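Glutamate receptor 1 (Adineta vaga, PDB 4IO2) probably works as a glutamate-gated ion channel, of which this chain is the extracellular ligand-binding domain, a clamshell-like domain that binds L-glutamate. Local coordinates at residues Y144-R147 / E148-G152. Numbering follows the deposited sequence. Where two conformers were deposited one is given.
Sequences YYLR and EISGG
Arg147 sends CG anti to its own backbone nitrogen (chi1 -177°) and bends at CG-CD, while Glu148 folds back at its CB-CG bond (chi2 -80°), and these two turns bring guanidinium and carboxylate together although the residues are consecutive. The grip is side-on: NE of Arg147 lies 2.8 Å from OE2 of Glu148 and NH2 of Arg147 3.1 Å from that same OE2. The oxygen sits almost in the guanidinium plane and is met on its anti side, with the two planar groups steeply turned, 72° apart. A methionine in place of Arg147 would probably leave OE2 of Glu148 without either donor and its carboxylate freer to turn. Glu148 CG, anti to its carbonyl carbon, lies over the centre of the Tyr144 ring, 3.5 Å from the centroid, as a CH-pi contact. One residue on, Ile149 repeats the i to i+4 pattern less centrally, its CB over one face of the Tyr145 ring toward the rim and, in one of its two conformers, its CD1 3.5 Å from CD2 of Tyr145.

The backbone illustrates how a helix C-terminus unwinds. Tyr145 O accepts from Ile149 N and, at 3.2 Å, from Ser150 N; Leu146 O then takes Gly152 N at 2.7 Å, through a bent bond. A water donates to Arg147 O and accepts a weak bond from Gly151 N. Both glycines have positive phi, and Gly152's backbone angles would jam a side chain against the preceding carbonyl. Ser150 OG bonds onward to Ser153 O.

This is the end of helix 140-148, whose start carries the glutamate-binding Ala140, running into the loop before strand 157-159. Tyr144 OH bonds to Lys124 of helix 120-125 and its ring meets Phe202 of strand 200-211, whereas Tyr145 bonds to Asn155 and packs edge-to-face with Phe156 beside that next strand.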
ATOM      1  N   TYR A 144      -3.651 -13.794 -11.754  1.00 18.57           N
ATOM      2  CA  TYR A 144      -3.402 -14.662 -10.615  1.00 17.69           C
ATOM      3  C   TYR A 144      -3.739 -16.108 -10.978  1.00 18.48           C
ATOM      4  O   TYR A 144      -2.969 -17.025 -10.693  1.00 18.75           O
ATOM      5  CB  TYR A 144      -4.202 -14.202  -9.371  1.00 18.39           C
ATOM      6  CG  TYR A 144      -3.953 -15.072  -8.184  1.00 20.20           C
ATOM      7  CD1 TYR A 144      -4.672 -16.251  -8.003  1.00 21.91           C
ATOM      8  CD2 TYR A 144      -2.993 -14.734  -7.236  1.00 20.34           C
ATOM      9  CE1 TYR A 144      -4.432 -17.053  -6.919  1.00 25.36           C
ATOM     10  CE2 TYR A 144      -2.741 -15.540  -6.163  1.00 23.85           C
ATOM     11  CZ  TYR A 144      -3.462 -16.692  -6.006  1.00 28.27           C
ATOM     12  OH  TYR A 144      -3.203 -17.513  -4.927  1.00 32.17           O
ATOM     13  N   TYR A 145      -4.910 -16.310 -11.553  1.00 17.50           N
ATOM     14  CA  TYR A 145      -5.340 -17.645 -11.941  1.00 17.54           C
ATOM     15  C   TYR A 145      -4.306 -18.289 -12.847  1.00 18.75           C
ATOM     16  O   TYR A 145      -3.923 -19.468 -12.644  1.00 20.95           O
ATOM     17  CB  TYR A 145      -6.695 -17.565 -12.632  1.00 16.96           C
ATOM     18  CG  TYR A 145      -7.206 -18.918 -13.063  1.00 18.12           C
ATOM     19  CD1 TYR A 145      -6.826 -19.459 -14.276  1.00 19.42           C
ATOM     20  CD2 TYR A 145      -8.074 -19.659 -12.254  1.00 17.07           C
ATOM     21  CE1 TYR A 145      -7.265 -20.684 -14.692  1.00 19.20           C
ATOM     22  CE2 TYR A 145      -8.503 -20.902 -12.653  1.00 19.48           C
ATOM     23  CZ  TYR A 145      -8.108 -21.400 -13.884  1.00 20.05           C
ATOM     24  OH  TYR A 145      -8.532 -22.631 -14.320  1.00 23.70           O
ATOM     25  N   LEU A 146      -3.884 -17.561 -13.879  1.00 17.16           N
ATOM     26  CA  LEU A 146      -3.007 -18.128 -14.892  1.00 19.36           C
ATOM     27  C   LEU A 146      -1.628 -18.486 -14.309  1.00 21.75           C
ATOM     28  O   LEU A 146      -1.026 -19.491 -14.710  1.00 25.46           O
ATOM     29  CB  LEU A 146      -2.861 -17.165 -16.073  1.00 18.73           C
ATOM     30  CG  LEU A 146      -4.121 -16.985 -16.930  1.00 18.76           C
ATOM     31  CD1 LEU A 146      -3.945 -15.848 -17.928  1.00 20.36           C
ATOM     32  CD2 LEU A 146      -4.543 -18.279 -17.593  1.00 18.20           C
ATOM     33  N   ARG A 147      -1.147 -17.724 -13.333  1.00 20.36           N
ATOM     34  CA  ARG A 147       0.130 -18.056 -12.705  1.00 21.72           C
ATOM     35  C   ARG A 147       0.032 -19.144 -11.630  1.00 25.19           C
ATOM     36  O   ARG A 147       0.921 -19.988 -11.531  1.00 26.79           O
ATOM     37  CB  ARG A 147       0.780 -16.817 -12.093  1.00 23.45           C
ATOM     38  CG  ARG A 147       2.171 -17.106 -11.485  1.00 26.39           C
ATOM     39  CD  ARG A 147       2.779 -15.890 -10.773  1.00 28.98           C
ATOM     40  NE  ARG A 147       1.904 -15.511  -9.674  1.00 28.90           N
ATOM     41  CZ  ARG A 147       1.097 -14.456  -9.668  1.00 27.76           C
ATOM     42  NH1 ARG A 147       1.103 -13.574 -10.666  1.00 28.17           N
ATOM     43  NH2 ARG A 147       0.294 -14.289  -8.626  1.00 28.10           N
ATOM     44  N   GLU A 148      -1.017 -19.099 -10.813  1.00 25.61           N
ATOM     45  CA  GLU A 148      -1.083 -19.909  -9.585  1.00 25.84           C
ATOM     46  C   GLU A 148      -1.899 -21.183  -9.654  1.00 27.54           C
ATOM     47  O   GLU A 148      -1.673 -22.106  -8.875  1.00 26.75           O
ATOM     48  CB  GLU A 148      -1.679 -19.095  -8.450  1.00 28.22           C
ATOM     49  CG  GLU A 148      -0.955 -17.816  -8.200  1.00 32.60           C
ATOM     50  CD  GLU A 148       0.303 -17.969  -7.401  1.00 39.27           C
ATOM     51  OE1 GLU A 148       0.436 -18.972  -6.675  1.00 40.64           O
ATOM     52  OE2 GLU A 148       1.147 -17.052  -7.477  1.00 43.44           O
ATOM     53  N   ILE A 149      -2.858 -21.230 -10.567  1.00 24.05           N
ATOM     54  CA  ILE A 149      -3.758 -22.369 -10.654  0.68 26.42           C
ATOM     55  C   ILE A 149      -3.505 -23.197 -11.910  1.00 27.37           C
ATOM     56  O   ILE A 149      -3.345 -24.419 -11.833  1.00 28.40           O
ATOM     57  CB  ILE A 149      -5.220 -21.915 -10.590  0.68 26.74           C
ATOM     58  CG1 ILE A 149      -5.507 -21.355  -9.198  0.68 29.92           C
ATOM     59  CG2 ILE A 149      -6.143 -23.081 -10.889  0.68 26.13           C
ATOM     60  CD1 ILE A 149      -6.767 -20.655  -9.124  0.68 29.85           C
ATOM     61  N   SER A 150      -3.457 -22.563 -13.077  1.00 25.09           N
ATOM     62  CA  SER A 150      -3.495 -23.346 -14.320  1.00 27.69           C
ATOM     63  C   SER A 150      -2.206 -23.407 -15.122  1.00 28.36           C
ATOM     64  O   SER A 150      -2.211 -23.959 -16.208  1.00 29.44           O
ATOM     65  CB  SER A 150      -4.568 -22.772 -15.238  1.00 26.34           C
ATOM     66  OG  SER A 150      -4.161 -21.477 -15.712  1.00 25.39           O
ATOM     67  N   GLY A 151      -1.104 -22.872 -14.621  1.00 28.71           N
ATOM     68  CA  GLY A 151       0.159 -22.989 -15.351  1.00 30.38           C
ATOM     69  C   GLY A 151       0.121 -22.317 -16.719  1.00 30.13           C
ATOM     70  O   GLY A 151       0.751 -22.770 -17.692  1.00 33.14           O
ATOM     71  N   GLY A 152      -0.658 -21.238 -16.790  1.00 27.99           N
ATOM     72  CA  GLY A 152      -0.745 -20.416 -17.983  1.00 26.98           C
ATOM     73  C   GLY A 152      -1.881 -20.821 -18.908  1.00 26.97           C
ATOM     74  O   GLY A 152      -2.160 -20.160 -19.911  1.00 29.45           O
TER
HETATM   75  O   HOH W   1       0.118 -22.539 -11.868  1.00 38.26           O